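Local coordinates for protein cell death-related nuclease 4 (Caenorhabditis elegans, PDB 5DK5) that degrades RNA and DNA from the 3' end as a homodimeric, metal-dependent DEDDh exonuclease that takes part in apoptotic DNA breakdown, at residues Leu24-Thr29 with Arg123-Arg128; Leu217-Ala222 with Gly268-Cys273; His15-Thr20 with Lys211-Glu216; Lys153-Glu158 with Asn177-Leu182. All blocks are in the same frame, centred on the assembly; numbering follows the deposited sequence.

Contact 1 of 4, residues Leu24-Thr29 with Arg123-Arg128. With IPA (isopropyl alcohol), chain L; IPA (isopropyl alcohol), chain M.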
loop_
_atom_site.group_PDB
_atom_site.type_symbol
_atom_site.label_atom_id
_atom_site.label_comp_id
_atom_site.label_asym_id
_atom_site.label_seq_id
_atom_site.Cartn_x
_atom_site.Cartn_y
_atom_site.Cartn_z
ATOM N N LEU B 24 4.424 20.031 16.774
ATOM C CA LEU B 24 3.982 19.467 15.502
ATOM C C LEU B 24 4.192 17.956 15.443
ATOM O O LEU B 24 5.162 17.435 15.993
ATOM C CB LEU B 24 4.726 20.149 14.351
ATOM C CG LEU B 24 4.498 19.610 12.939
ATOM C CD1 LEU B 24 4.557 20.753 11.938
ATOM C CD2 LEU B 24 5.530 18.551 12.578
ATOM N N ASP B 25 3.283 17.261 14.762
ATOM C CA ASP B 25 3.378 15.813 14.610
ATOM C C ASP B 25 2.738 15.323 13.314
ATOM O O ASP B 25 1.575 15.619 13.033
ATOM C CB ASP B 25 2.720 15.105 15.791
ATOM C CG ASP B 25 2.839 13.598 15.702
ATOM O OD1 ASP B 25 2.015 12.968 15.007
ATOM O OD2 ASP B 25 3.763 13.042 16.326
ATOM N N PHE B 26 3.509 14.566 12.540
ATOM C CA PHE B 26 3.009 13.916 11.336
ATOM C C PHE B 26 2.927 12.409 11.540
ATOM O O PHE B 26 3.800 11.807 12.163
ATOM C CB PHE B 26 3.905 14.212 10.129
ATOM C CG PHE B 26 3.813 15.623 9.621
ATOM C CD1 PHE B 26 2.597 16.163 9.239
ATOM C CD2 PHE B 26 4.954 16.399 9.493
ATOM C CE1 PHE B 26 2.518 17.456 8.758
ATOM C CE2 PHE B 26 4.881 17.691 9.013
ATOM C CZ PHE B 26 3.660 18.221 8.645
ATOM N N GLU B 27 1.859 11.814 11.024
ATOM C CA GLU B 27 1.775 10.367 10.869
ATOM C C GLU B 27 1.671 10.073 9.383
ATOM O O GLU B 27 1.048 10.836 8.643
ATOM C CB GLU B 27 0.581 9.795 11.632
ATOM C CG GLU B 27 0.618 10.088 13.125
ATOM C CD GLU B 27 1.831 9.493 13.820
ATOM O OE1 GLU B 27 2.285 8.406 13.403
ATOM O OE2 GLU B 27 2.331 10.119 14.781
ATOM N N THR B 28 2.290 8.978 8.951
ATOM C CA THR B 28 2.382 8.662 7.531
ATOM C C THR B 28 1.926 7.246 7.214
ATOM O O THR B 28 1.759 6.413 8.105
ATOM C CB THR B 28 3.832 8.816 7.010
ATOM O OG1 THR B 28 4.643 7.740 7.504
ATOM C CG2 THR B 28 4.436 10.150 7.443
ATOM N N THR B 29 1.727 6.985 5.927
ATOM C CA THR B 29 1.584 5.621 5.449
ATOM C C THR B 29 2.897 4.904 5.717
ATOM O O THR B 29 3.947 5.541 5.813
ATOM C CB THR B 29 1.253 5.566 3.953
ATOM O OG1 THR B 29 2.245 6.295 3.219
ATOM C CG2 THR B 29 -0.117 6.167 3.684
ATOM N N ARG B 123 13.996 14.536 14.427
ATOM C CA ARG B 123 14.192 15.207 13.148
ATOM C C ARG B 123 13.224 14.676 12.099
ATOM O O ARG B 123 12.966 15.334 11.094
ATOM C CB ARG B 123 15.634 15.028 12.662
ATOM C CG ARG B 123 16.060 13.574 12.479
ATOM C CD ARG B 123 17.466 13.471 11.907
ATOM N NE ARG B 123 18.461 14.104 12.770
ATOM C CZ ARG B 123 19.741 14.270 12.447
ATOM N NH1 ARG B 123 20.196 13.856 11.272
ATOM N NH2 ARG B 123 20.570 14.856 13.301
ATOM N N GLN B 124 12.686 13.487 12.351
ATOM C CA GLN B 124 11.892 12.762 11.363
ATOM C C GLN B 124 10.741 13.580 10.778
ATOM O O GLN B 124 10.544 13.592 9.563
ATOM C CB GLN B 124 11.334 11.480 11.986
ATOM C CG GLN B 124 12.401 10.530 12.506
ATOM C CD GLN B 124 13.352 10.079 11.417
ATOM O OE1 GLN B 124 12.948 9.867 10.275
ATOM N NE2 GLN B 124 14.627 9.943 11.762
ATOM N N ASP B 125 9.989 14.260 11.637
ATOM C CA ASP B 125 8.782 14.964 11.208
ATOM C C ASP B 125 9.038 15.985 10.100
ATOM O O ASP B 125 8.294 16.040 9.121
ATOM C CB ASP B 125 8.124 15.667 12.399
ATOM C CG ASP B 125 7.507 14.692 13.387
ATOM O OD1 ASP B 125 8.209 14.272 14.329
ATOM O OD2 ASP B 125 6.317 14.350 13.221
ATOM N N LEU B 126 10.088 16.787 10.249
ATOM C CA LEU B 126 10.343 17.881 9.316
ATOM C C LEU B 126 11.465 17.577 8.323
ATOM O O LEU B 126 11.340 17.881 7.137
ATOM C CB LEU B 126 10.664 19.162 10.089
ATOM C CG LEU B 126 9.501 19.752 10.899
ATOM C CD1 LEU B 126 9.937 21.026 11.598
ATOM C CD2 LEU B 126 8.277 20.026 10.028
ATOM N N TRP B 127 12.558 16.981 8.788
ATOM C CA TRP B 127 13.668 16.682 7.887
ATOM C C TRP B 127 13.298 15.615 6.855
ATOM O O TRP B 127 13.656 15.736 5.685
ATOM C CB TRP B 127 14.905 16.231 8.662
ATOM C CG TRP B 127 15.837 15.421 7.819
ATOM C CD1 TRP B 127 16.663 15.879 6.834
ATOM C CD2 TRP B 127 16.028 14.003 7.878
ATOM N NE1 TRP B 127 17.359 14.833 6.278
ATOM C CE2 TRP B 127 16.987 13.672 6.902
ATOM C CE3 TRP B 127 15.481 12.984 8.663
ATOM C CZ2 TRP B 127 17.412 12.362 6.690
ATOM C CZ3 TRP B 127 15.904 11.686 8.450
ATOM C CH2 TRP B 127 16.861 11.386 7.473
ATOM N N ARG B 128 12.586 14.573 7.282
ATOM C CA ARG B 128 12.224 13.476 6.379
ATOM C C ARG B 128 10.793 13.596 5.869
ATOM O O ARG B 128 10.567 13.813 4.678
ATOM C CB ARG B 128 12.408 12.119 7.070
ATOM C CG ARG B 128 12.023 10.925 6.192
ATOM C CD ARG B 128 12.422 9.594 6.825
ATOM N NE ARG B 128 11.690 9.334 8.060
ATOM C CZ ARG B 128 10.455 8.845 8.118
ATOM N NH1 ARG B 128 9.790 8.559 7.006
ATOM N NH2 ARG B 128 9.879 8.648 9.295
HETATM C C1 IPA L . 17.560 12.447 18.019
HETATM C C2 IPA L . 16.390 12.194 17.095
HETATM C C3 IPA L . 16.340 10.730 16.715
HETATM O O2 IPA L . 16.556 12.965 15.929
HETATM C C1 IPA M . 10.232 8.524 2.070
HETATM C C2 IPA M . 11.512 8.235 2.820
HETATM C C3 IPA M . 12.432 9.432 2.719
HETATM O O2 IPA M . 11.205 7.984 4.172
HETATM O O HOH W 1 7.137 7.480 8.630
#

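Contact 2 of 4, residues Leu217-Ala222 with Gly268-Cys273. With ZN (zinc ion), chain I.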
loop_
_atom_site.group_PDB
_atom_site.type_symbol
_atom_site.label_atom_id
_atom_site.label_comp_id
_atom_site.label_asym_id
_atom_site.label_seq_id
_atom_site.Cartn_x
_atom_site.Cartn_y
_atom_site.Cartn_z
ATOM N N LEU B 217 18.660 23.066 11.993
ATOM C CA LEU B 217 18.342 23.825 10.790
ATOM C C LEU B 217 18.461 22.926 9.567
ATOM O O LEU B 217 19.228 21.963 9.572
ATOM C CB LEU B 217 19.277 25.027 10.640
ATOM C CG LEU B 217 19.488 25.922 11.862
ATOM C CD1 LEU B 217 20.688 26.824 11.638
ATOM C CD2 LEU B 217 18.247 26.745 12.150
ATOM N N LEU B 218 17.702 23.244 8.522
ATOM C CA LEU B 218 17.794 22.528 7.256
ATOM C C LEU B 218 18.526 23.374 6.221
ATOM O O LEU B 218 18.057 24.448 5.837
ATOM C CB LEU B 218 16.402 22.149 6.748
ATOM C CG LEU B 218 15.599 21.168 7.609
ATOM C CD1 LEU B 218 14.330 20.753 6.874
ATOM C CD2 LEU B 218 16.421 19.940 7.989
ATOM N N THR B 219 19.681 22.878 5.782
ATOM C CA THR B 219 20.520 23.579 4.815
ATOM C C THR B 219 20.642 22.773 3.526
ATOM O O THR B 219 20.315 21.587 3.492
ATOM C CB THR B 219 21.926 23.845 5.379
ATOM O OG1 THR B 219 22.562 22.600 5.694
ATOM C CG2 THR B 219 21.848 24.706 6.633
ATOM N N CYS B 220 21.136 23.421 2.474
ATOM C CA CYS B 220 21.147 22.834 1.137
ATOM C C CYS B 220 22.370 21.966 0.851
ATOM O O CYS B 220 22.382 21.215 -0.124
ATOM C CB CYS B 220 21.072 23.940 0.085
ATOM S SG CYS B 220 22.442 25.125 0.159
ATOM N N CYS B 221 23.398 22.073 1.687
ATOM C CA CYS B 221 24.664 21.403 1.409
ATOM C C CYS B 221 25.417 21.012 2.676
ATOM O O CYS B 221 25.274 21.643 3.723
ATOM C CB CYS B 221 25.549 22.301 0.540
ATOM S SG CYS B 221 27.144 21.582 0.093
ATOM N N ALA B 222 26.222 19.958 2.561
ATOM C CA ALA B 222 27.066 19.494 3.656
ATOM C C ALA B 222 28.292 18.778 3.099
ATOM O O ALA B 222 28.210 18.094 2.081
ATOM C CB ALA B 222 26.285 18.576 4.577
ATOM N N GLY B 268 14.290 33.966 7.315
ATOM C CA GLY B 268 14.313 32.628 6.739
ATOM C C GLY B 268 15.421 32.547 5.703
ATOM O O GLY B 268 15.168 32.509 4.499
ATOM N N VAL B 269 16.658 32.547 6.186
ATOM C CA VAL B 269 17.839 32.490 5.332
ATOM C C VAL B 269 18.594 31.191 5.572
ATOM O O VAL B 269 18.878 30.830 6.714
ATOM C CB VAL B 269 18.781 33.681 5.596
ATOM C CG1 VAL B 269 20.019 33.592 4.715
ATOM C CG2 VAL B 269 18.049 34.996 5.360
ATOM N N CYS B 270 18.914 30.488 4.491
ATOM C CA CYS B 270 19.675 29.251 4.594
ATOM C C CYS B 270 21.029 29.537 5.225
ATOM O O CYS B 270 21.742 30.445 4.800
ATOM C CB CYS B 270 19.856 28.600 3.223
ATOM S SG CYS B 270 21.007 27.210 3.246
ATOM N N ARG B 271 21.373 28.764 6.246
ATOM C CA ARG B 271 22.604 28.989 6.990
ATOM C C ARG B 271 23.839 28.758 6.121
ATOM O O ARG B 271 24.876 29.385 6.334
ATOM C CB ARG B 271 22.651 28.080 8.221
ATOM C CG ARG B 271 23.268 28.720 9.451
ATOM C CD ARG B 271 22.464 29.915 9.915
ATOM N NE ARG B 271 23.271 31.135 9.939
ATOM C CZ ARG B 271 22.846 32.342 9.573
ATOM N NH1 ARG B 271 21.608 32.530 9.129
ATOM N NH2 ARG B 271 23.673 33.376 9.647
ATOM N N TYR B 272 23.725 27.866 5.141
ATOM C CA TYR B 272 24.868 27.513 4.308
ATOM C C TYR B 272 25.107 28.531 3.191
ATOM O O TYR B 272 26.117 29.235 3.191
ATOM C CB TYR B 272 24.681 26.119 3.706
ATOM C CG TYR B 272 25.937 25.579 3.066
ATOM C CD1 TYR B 272 26.256 25.884 1.751
ATOM C CD2 TYR B 272 26.811 24.775 3.783
ATOM C CE1 TYR B 272 27.407 25.399 1.165
ATOM C CE2 TYR B 272 27.964 24.286 3.206
ATOM C CZ TYR B 272 28.258 24.600 1.898
ATOM O OH TYR B 272 29.406 24.110 1.320
ATOM N N CYS B 273 24.176 28.606 2.243
ATOM C CA CYS B 273 24.355 29.436 1.053
ATOM C C CYS B 273 23.994 30.898 1.299
ATOM O O CYS B 273 24.223 31.751 0.442
ATOM C CB CYS B 273 23.516 28.887 -0.104
ATOM S SG CYS B 273 21.735 29.013 0.138
HETATM ZN ZN ZN I . 21.079 26.865 0.987
HETATM O O HOH W 2 19.118 26.942 7.182
#

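Contact 3 of 4, residues His15-Thr20 with Lys211-Glu216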
loop_
_atom_site.group_PDB
_atom_site.type_symbol
_atom_site.label_atom_id
_atom_site.label_comp_id
_atom_site.label_asym_id
_atom_site.label_seq_id
_atom_site.Cartn_x
_atom_site.Cartn_y
_atom_site.Cartn_z
ATOM N N HIS B 15 13.444 31.274 29.211
ATOM C CA HIS B 15 14.718 30.920 28.595
ATOM C C HIS B 15 14.527 30.643 27.102
ATOM O O HIS B 15 15.428 30.125 26.437
ATOM C CB HIS B 15 15.328 29.698 29.291
ATOM C CG HIS B 15 16.033 30.020 30.570
ATOM N ND1 HIS B 15 15.374 30.490 31.685
ATOM C CD2 HIS B 15 17.342 29.941 30.918
ATOM C CE1 HIS B 15 16.241 30.686 32.661
ATOM N NE2 HIS B 15 17.443 30.358 32.218
ATOM N N CYS B 16 13.353 30.996 26.585
ATOM C CA CYS B 16 13.004 30.730 25.191
ATOM C C CYS B 16 12.724 32.037 24.446
ATOM O O CYS B 16 11.962 32.871 24.931
ATOM C CB CYS B 16 11.787 29.809 25.116
ATOM S SG CYS B 16 11.248 29.425 23.431
ATOM N N PRO B 17 13.332 32.218 23.259
ATOM C CA PRO B 17 13.169 33.486 22.541
ATOM C C PRO B 17 11.849 33.602 21.775
ATOM O O PRO B 17 11.605 34.633 21.147
ATOM C CB PRO B 17 14.351 33.483 21.576
ATOM C CG PRO B 17 14.548 32.046 21.258
ATOM C CD PRO B 17 14.212 31.289 22.523
ATOM N N PHE B 18 11.021 32.562 21.823
ATOM C CA PHE B 18 9.727 32.562 21.143
ATOM C C PHE B 18 8.593 32.701 22.154
ATOM O O PHE B 18 8.631 32.098 23.224
ATOM C CB PHE B 18 9.544 31.279 20.328
ATOM C CG PHE B 18 10.612 31.059 19.297
ATOM C CD1 PHE B 18 10.501 31.620 18.037
ATOM C CD2 PHE B 18 11.727 30.290 19.586
ATOM C CE1 PHE B 18 11.482 31.420 17.085
ATOM C CE2 PHE B 18 12.711 30.087 18.638
ATOM C CZ PHE B 18 12.588 30.653 17.386
ATOM N N ASP B 19 7.588 33.502 21.811
ATOM C CA ASP B 19 6.403 33.641 22.654
ATOM C C ASP B 19 5.416 32.498 22.412
ATOM O O ASP B 19 4.536 32.245 23.235
ATOM C CB ASP B 19 5.719 34.986 22.400
ATOM C CG ASP B 19 6.323 36.111 23.221
ATOM O OD1 ASP B 19 7.540 36.066 23.502
ATOM O OD2 ASP B 19 5.577 37.044 23.590
ATOM N N THR B 20 5.573 31.814 21.282
ATOM C CA THR B 20 4.693 30.708 20.916
ATOM C C THR B 20 5.489 29.528 20.367
ATOM O O THR B 20 6.374 29.698 19.529
ATOM C CB THR B 20 3.655 31.137 19.860
ATOM O OG1 THR B 20 2.939 32.286 20.326
ATOM C CG2 THR B 20 2.668 30.009 19.577
ATOM N N LYS B 211 16.567 24.842 28.814
ATOM C CA LYS B 211 16.638 25.983 27.904
ATOM C C LYS B 211 16.263 25.555 26.486
ATOM O O LYS B 211 17.055 24.920 25.788
ATOM C CB LYS B 211 18.039 26.594 27.930
ATOM C CG LYS B 211 18.133 27.967 27.281
ATOM C CD LYS B 211 19.143 28.856 28.000
ATOM C CE LYS B 211 18.828 30.334 27.826
ATOM N NZ LYS B 211 19.650 31.184 28.737
ATOM N N VAL B 212 15.054 25.916 26.070
ATOM C CA VAL B 212 14.494 25.449 24.807
ATOM C C VAL B 212 14.627 26.496 23.703
ATOM O O VAL B 212 14.172 27.630 23.848
ATOM C CB VAL B 212 13.008 25.067 24.977
ATOM C CG1 VAL B 212 12.439 24.511 23.680
ATOM C CG2 VAL B 212 12.853 24.053 26.104
ATOM N N THR B 213 15.262 26.099 22.603
ATOM C CA THR B 213 15.463 26.973 21.451
ATOM C C THR B 213 15.631 26.136 20.185
ATOM O O THR B 213 15.827 24.924 20.262
ATOM C CB THR B 213 16.708 27.868 21.619
ATOM O OG1 THR B 213 16.841 28.266 22.989
ATOM C CG2 THR B 213 16.614 29.107 20.740
ATOM N N VAL B 214 15.550 26.784 19.026
ATOM C CA VAL B 214 15.898 26.147 17.758
ATOM C C VAL B 214 17.312 25.572 17.836
ATOM O O VAL B 214 18.274 26.309 18.059
ATOM C CB VAL B 214 15.803 27.148 16.581
ATOM C CG1 VAL B 214 16.422 26.570 15.306
ATOM C CG2 VAL B 214 14.351 27.554 16.339
ATOM N N ASN B 215 17.426 24.258 17.656
ATOM C CA ASN B 215 18.715 23.574 17.728
ATOM C C ASN B 215 19.049 22.799 16.453
ATOM O O ASN B 215 20.123 22.208 16.343
ATOM C CB ASN B 215 18.743 22.627 18.931
ATOM C CG ASN B 215 17.561 21.678 18.958
ATOM O OD1 ASN B 215 16.775 21.613 18.013
ATOM N ND2 ASN B 215 17.435 20.928 20.045
ATOM N N GLU B 216 18.125 22.804 15.495
ATOM C CA GLU B 216 18.350 22.153 14.207
ATOM C C GLU B 216 17.861 23.024 13.056
ATOM O O GLU B 216 16.799 23.645 13.136
ATOM C CB GLU B 216 17.658 20.787 14.164
ATOM C CG GLU B 216 18.335 19.732 15.032
ATOM C CD GLU B 216 17.833 18.325 14.759
ATOM O OE1 GLU B 216 16.927 18.161 13.914
ATOM O OE2 GLU B 216 18.348 17.378 15.390
#

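Contact 4 of 4, residues Lys153-Glu158 with Asn177-Leu182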
loop_
_atom_site.group_PDB
_atom_site.type_symbol
_atom_site.label_atom_id
_atom_site.label_comp_id
_atom_site.label_asym_id
_atom_site.label_seq_id
_atom_site.Cartn_x
_atom_site.Cartn_y
_atom_site.Cartn_z
ATOM N N LYS B 153 16.801 16.223 21.479
ATOM C CA LYS B 153 18.179 16.686 21.500
ATOM C C LYS B 153 18.440 17.526 22.748
ATOM O O LYS B 153 19.511 17.447 23.348
ATOM C CB LYS B 153 18.486 17.494 20.244
ATOM C CG LYS B 153 19.915 17.989 20.159
ATOM C CD LYS B 153 20.127 18.778 18.882
ATOM C CE LYS B 153 21.525 19.358 18.807
ATOM N NZ LYS B 153 21.682 20.200 17.600
ATOM N N ILE B 154 17.455 18.331 23.131
ATOM C CA ILE B 154 17.549 19.123 24.352
ATOM C C ILE B 154 17.491 18.196 25.557
ATOM O O ILE B 154 18.198 18.394 26.546
ATOM C CB ILE B 154 16.418 20.167 24.442
ATOM C CG1 ILE B 154 16.422 21.053 23.193
ATOM C CG2 ILE B 154 16.565 21.011 25.712
ATOM C CD1 ILE B 154 15.288 22.042 23.134
ATOM N N PHE B 155 16.643 17.179 25.458
ATOM C CA PHE B 155 16.502 16.178 26.506
ATOM C C PHE B 155 17.824 15.462 26.758
ATOM O O PHE B 155 18.137 15.104 27.893
ATOM C CB PHE B 155 15.414 15.176 26.125
ATOM C CG PHE B 155 15.348 13.979 27.025
ATOM C CD1 PHE B 155 14.895 14.099 28.328
ATOM C CD2 PHE B 155 15.719 12.728 26.561
ATOM C CE1 PHE B 155 14.827 12.995 29.155
ATOM C CE2 PHE B 155 15.653 11.620 27.382
ATOM C CZ PHE B 155 15.205 11.754 28.682
ATOM N N THR B 156 18.596 15.257 25.695
ATOM C CA THR B 156 19.920 14.658 25.814
ATOM C C THR B 156 20.833 15.544 26.657
ATOM O O THR B 156 21.532 15.058 27.548
ATOM C CB THR B 156 20.562 14.429 24.429
ATOM O OG1 THR B 156 19.824 13.428 23.720
ATOM C CG2 THR B 156 22.015 13.976 24.560
ATOM N N ASN B 157 20.825 16.842 26.369
ATOM C CA ASN B 157 21.645 17.796 27.106
ATOM C C ASN B 157 21.198 17.917 28.558
ATOM O O ASN B 157 22.025 18.021 29.464
ATOM C CB ASN B 157 21.602 19.171 26.435
ATOM C CG ASN B 157 22.158 19.150 25.024
ATOM O OD1 ASN B 157 22.927 18.260 24.660
ATOM N ND2 ASN B 157 21.776 20.139 24.223
ATOM N N GLU B 158 19.887 17.903 28.773
ATOM C CA GLU B 158 19.329 17.978 30.118
ATOM C C GLU B 158 19.699 16.752 30.943
ATOM O O GLU B 158 19.780 16.820 32.170
ATOM C CB GLU B 158 17.807 18.120 30.057
ATOM C CG GLU B 158 17.324 19.523 29.732
ATOM C CD GLU B 158 17.671 20.523 30.818
ATOM O OE1 GLU B 158 17.065 20.453 31.908
ATOM O OE2 GLU B 158 18.553 21.377 30.584
ATOM N N ASN B 177 9.119 10.672 28.949
ATOM C CA ASN B 177 8.062 10.514 29.942
ATOM C C ASN B 177 8.534 9.698 31.142
ATOM O O ASN B 177 8.118 9.947 32.274
ATOM C CB ASN B 177 6.829 9.851 29.322
ATOM C CG ASN B 177 5.867 10.852 28.699
ATOM O OD1 ASN B 177 5.870 12.035 29.036
ATOM N ND2 ASN B 177 5.025 10.371 27.792
ATOM N N GLU B 178 9.401 8.722 30.894
ATOM C CA GLU B 178 9.917 7.873 31.961
ATOM C C GLU B 178 10.932 8.628 32.815
ATOM O O GLU B 178 11.027 8.408 34.022
ATOM C CB GLU B 178 10.557 6.611 31.381
ATOM C CG GLU B 178 10.998 5.598 32.433
ATOM C CD GLU B 178 11.564 4.331 31.821
ATOM O OE1 GLU B 178 11.705 4.279 30.580
ATOM O OE2 GLU B 178 11.865 3.385 32.579
ATOM N N TYR B 179 11.686 9.521 32.182
ATOM C CA TYR B 179 12.721 10.279 32.877
ATOM C C TYR B 179 12.116 11.244 33.891
ATOM O O TYR B 179 12.562 11.315 35.036
ATOM C CB TYR B 179 13.581 11.049 31.873
ATOM C CG TYR B 179 14.747 11.779 32.499
ATOM C CD1 TYR B 179 15.979 11.158 32.650
ATOM C CD2 TYR B 179 14.617 13.091 32.935
ATOM C CE1 TYR B 179 17.048 11.822 33.221
ATOM C CE2 TYR B 179 15.681 13.763 33.507
ATOM C CZ TYR B 179 16.894 13.124 33.647
ATOM O OH TYR B 179 17.956 13.787 34.215
ATOM N N TYR B 180 11.101 11.986 33.458
ATOM C CA TYR B 180 10.434 12.962 34.315
ATOM C C TYR B 180 9.248 12.341 35.050
ATOM O O TYR B 180 8.493 13.042 35.726
ATOM C CB TYR B 180 9.972 14.164 33.487
ATOM C CG TYR B 180 11.110 14.934 32.852
ATOM C CD1 TYR B 180 11.762 15.944 33.543
ATOM C CD2 TYR B 180 11.535 14.646 31.562
ATOM C CE1 TYR B 180 12.805 16.648 32.968
ATOM C CE2 TYR B 180 12.575 15.343 30.979
ATOM C CZ TYR B 180 13.206 16.342 31.685
ATOM O OH TYR B 180 14.243 17.037 31.107
ATOM N N ASP B 181 9.099 11.025 34.923
ATOM C CA ASP B 181 8.010 10.295 35.568
ATOM C C ASP B 181 6.660 10.916 35.217
ATOM O O ASP B 181 5.871 11.257 36.100
ATOM C CB ASP B 181 8.208 10.270 37.088
ATOM C CG ASP B 181 7.388 9.185 37.768
ATOM O OD1 ASP B 181 6.398 8.710 37.172
ATOM O OD2 ASP B 181 7.738 8.803 38.905
ATOM N N LEU B 182 6.409 11.065 33.919
ATOM C CA LEU B 182 5.150 11.612 33.432
ATOM C C LEU B 182 4.239 10.486 32.950
ATOM O O LEU B 182 4.691 9.591 32.236
ATOM C CB LEU B 182 5.400 12.607 32.297
ATOM C CG LEU B 182 6.161 13.882 32.664
ATOM C CD1 LEU B 182 6.495 14.673 31.412
ATOM C CD2 LEU B 182 5.358 14.736 33.634
#

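Contact 1 of 4, residues Leu24-Thr29 with Arg123-Arg128
The Phe-26 ring is met at its edge, near its own plane, by the backbone oxygen of Asp-125, 3.4 Å from CD2, and by the CD2 methyl of Leu-126, 4.2 Å from CE2. Phe-44 also meets this ring, at a steep inclination, and Ile-129 and Ala-130 from further along the helix touch it too. The guanidinium of Arg-128 takes its partners round its rim. Its NE gives Gln-124 OE1 a nearly straight bond of 2.6 Å that lies in the guanidinium plane, NH2 donates to a water, and NH1 donates to an isopropyl alcohol probably left from crystallisation. That water in turn donates to Thr-28 OG1, so the arginine reaches the strand through solvent. An alanine at Arg-128 would probably leave Gln-124 OE1 without its donor and break the water link to Thr-28.

This is the heart of an RNase H-type exonuclease fold: helix 124-136 packs on central strand 20-28; where they meet, the axes of 124-128 and 24-28 pass 8.3 Å apart at 71°. Alternation along the strand turns Leu-24 and Phe-26 toward the helix, while Asp-25 and Glu-27 start away from it and bind magnesium together with Asp-194.

Asp-125 joins the two elements directly. Chi1 of -70° sets CG beside the residue's own backbone N; OD2 then accepts the Phe-26 N-H at 2.9 Å, nearly straight at 175° and met almost in line with its C-O bond. Leu-24 CD2 lies 3.9 Å from Asp-125 CB and 4.0 Å from Leu-126 CD2.

Contact 2 of 4, residues Leu217-Ala222 with Gly268-Cys273
Tyr-272 packs against Thr-219 and Cys-221 at the end of strand 216-219, and its side chain can be followed outward. CB rests 3.9 Å from Thr-219 CB, with CG anti to the backbone N (chi1 -168°). On the ring, CD2 comes within 3.5 Å of the Cys-221 carbonyl oxygen, and CD1 is the ring atom nearest Cys-220 SG, which stands oblique to the ring. Cys-221 CB sits over the centre of one face, 3.7 Å from the centroid, as a CH-pi contact. At the tip, OH lies 3.6 Å from Cys-221 SG, which makes an oblique sulfur-aromatic contact with the same ring.

Next to the tyrosine is a Cys4 zinc site. Cys-270 SG binds the metal at 2.3 Å and Cys-220 SG at 2.4 Å; Cys-273, the second cysteine of a CxxC pair, and Cys-280 complete the set. Cys-270 SG also accepts weak bonds from the N-H groups of Tyr-272 and Cys-273. A water joins Leu-218 O to Arg-271 N, and Leu-217 CD1 packs on Arg-271 CG at 3.9 Å.

Zinc thus does the work of a covalent cross-link, tying the residue just past the strand to an irregular loop, and the two N-H donors would probably spread some of the negative charge of the Cys-270 thiolate.

Contact 3 of 4, residues His15-Thr20 with Lys211-Glu216
Two irregular lead-ins to the central sheet, with His-15 to Phe-18 touching Lys-211 to Val-214, run side by side here: the N-terminal segment before strand 20-28 and the connection from helix 191-207 to strand 216-219. Their touching parts differ in direction by 31°. Asn-215 and Glu-216, which follow, form a classic beta bulge opposite Tyr-148.

At the outer end the side chains of His-15 and Lys-211 cross at about a right angle. Lys-211 CD sits at the imidazole edge in its plane, and NZ comes 3.4 Å from His-15 CD2. Next, the Val-212 carbonyl oxygen meets Cys-16 CA in a CA-H...O contact of 3.6 Å. Pro-17 CG packs on Thr-213 CG2 at 3.6 Å, and deeper in, Phe-18 CZ lies 3.7 Å from Val-214 CG2. Ala-117 of strand 116-120 touches both Phe-18 and Val-214.

Cys-16 SG is anti to its backbone N (chi1 179°); it accepts the Phe-18 N-H at 3.5 Å and lies in the plane of the Phe-18 ring, at its edge. An alanine at Cys-16 would probably leave the Phe-18 N-H without this acceptor and open a gap beside the ring.

The chemistry grades from apolar at Phe-18 to polar at the exposed His-15, where Lys-211 NZ, 4.2 Å from His-15 NE2, would probably disfavour a second positive charge on the imidazole.

Contact 4 of 4, residues Lys153-Glu158 with Asn177-Leu182
Phe-155 points its ring edge at the face of Tyr-179 in a T-shaped pair, centroids 5.3 Å apart and planes at 88°. Its CE1 reaches Tyr-179 CG at 3.6 Å, and Tyr-179 CB lies at the phenylalanine edge, in plane. Phe-155 CE1 also lies 3.7 Å from Tyr-180 CE2, so one edge serves both tyrosines. The tyrosines pack on each other as well: Tyr-179 CD2 stands 3.5 Å above the Tyr-180 ring plane, over its centre. Tyr-180 OH ends 3.9 Å from Glu-158 CB, buried with no hydrogen-bond partner in the model.

The helix ends between the two tyrosines: Tyr-179 is its last residue and Tyr-180 the first to leave helical phi/psi. A Schellman motif closes it, with Asp-181 at positive phi as C-prime. Leu-182 N returns to Asn-177 O at 2.6 Å, and Asp-181 N makes a weak bond to Glu-178 O.

Further out, Tyr-179 OH is hydrogen-bonded to Gly-163 O, and Lys-165 makes a cation-pi contact with that ring. The Glu-158 carboxylate forms a salt bridge through OE1 with Arg-161. Met-205 of helix 191-207 packs on Tyr-180.

In the fold
Contacts 1 and 4 are buried, whereas contacts 2 and 3 are only partly buried, each centred about 17 Å from the chain centre. Contact 1 sits at the core beside the magnesium site and turns on a buried carboxylate; contact 4, though equally buried, lies about 19 Å out and relies on aromatic packing between helices. Contact 2 uses zinc where regular structure runs out, and contact 3 mostly apolar touches. The segments of contacts 2 and 3 adjoin in the chain, at residues 216 and 217. Contact 3 joins contact 4 through a probable hydrogen bond, Lys-153 NZ to Asn-215 O, and contact 1 touches contact 2 where Trp-127 packs on Leu-218.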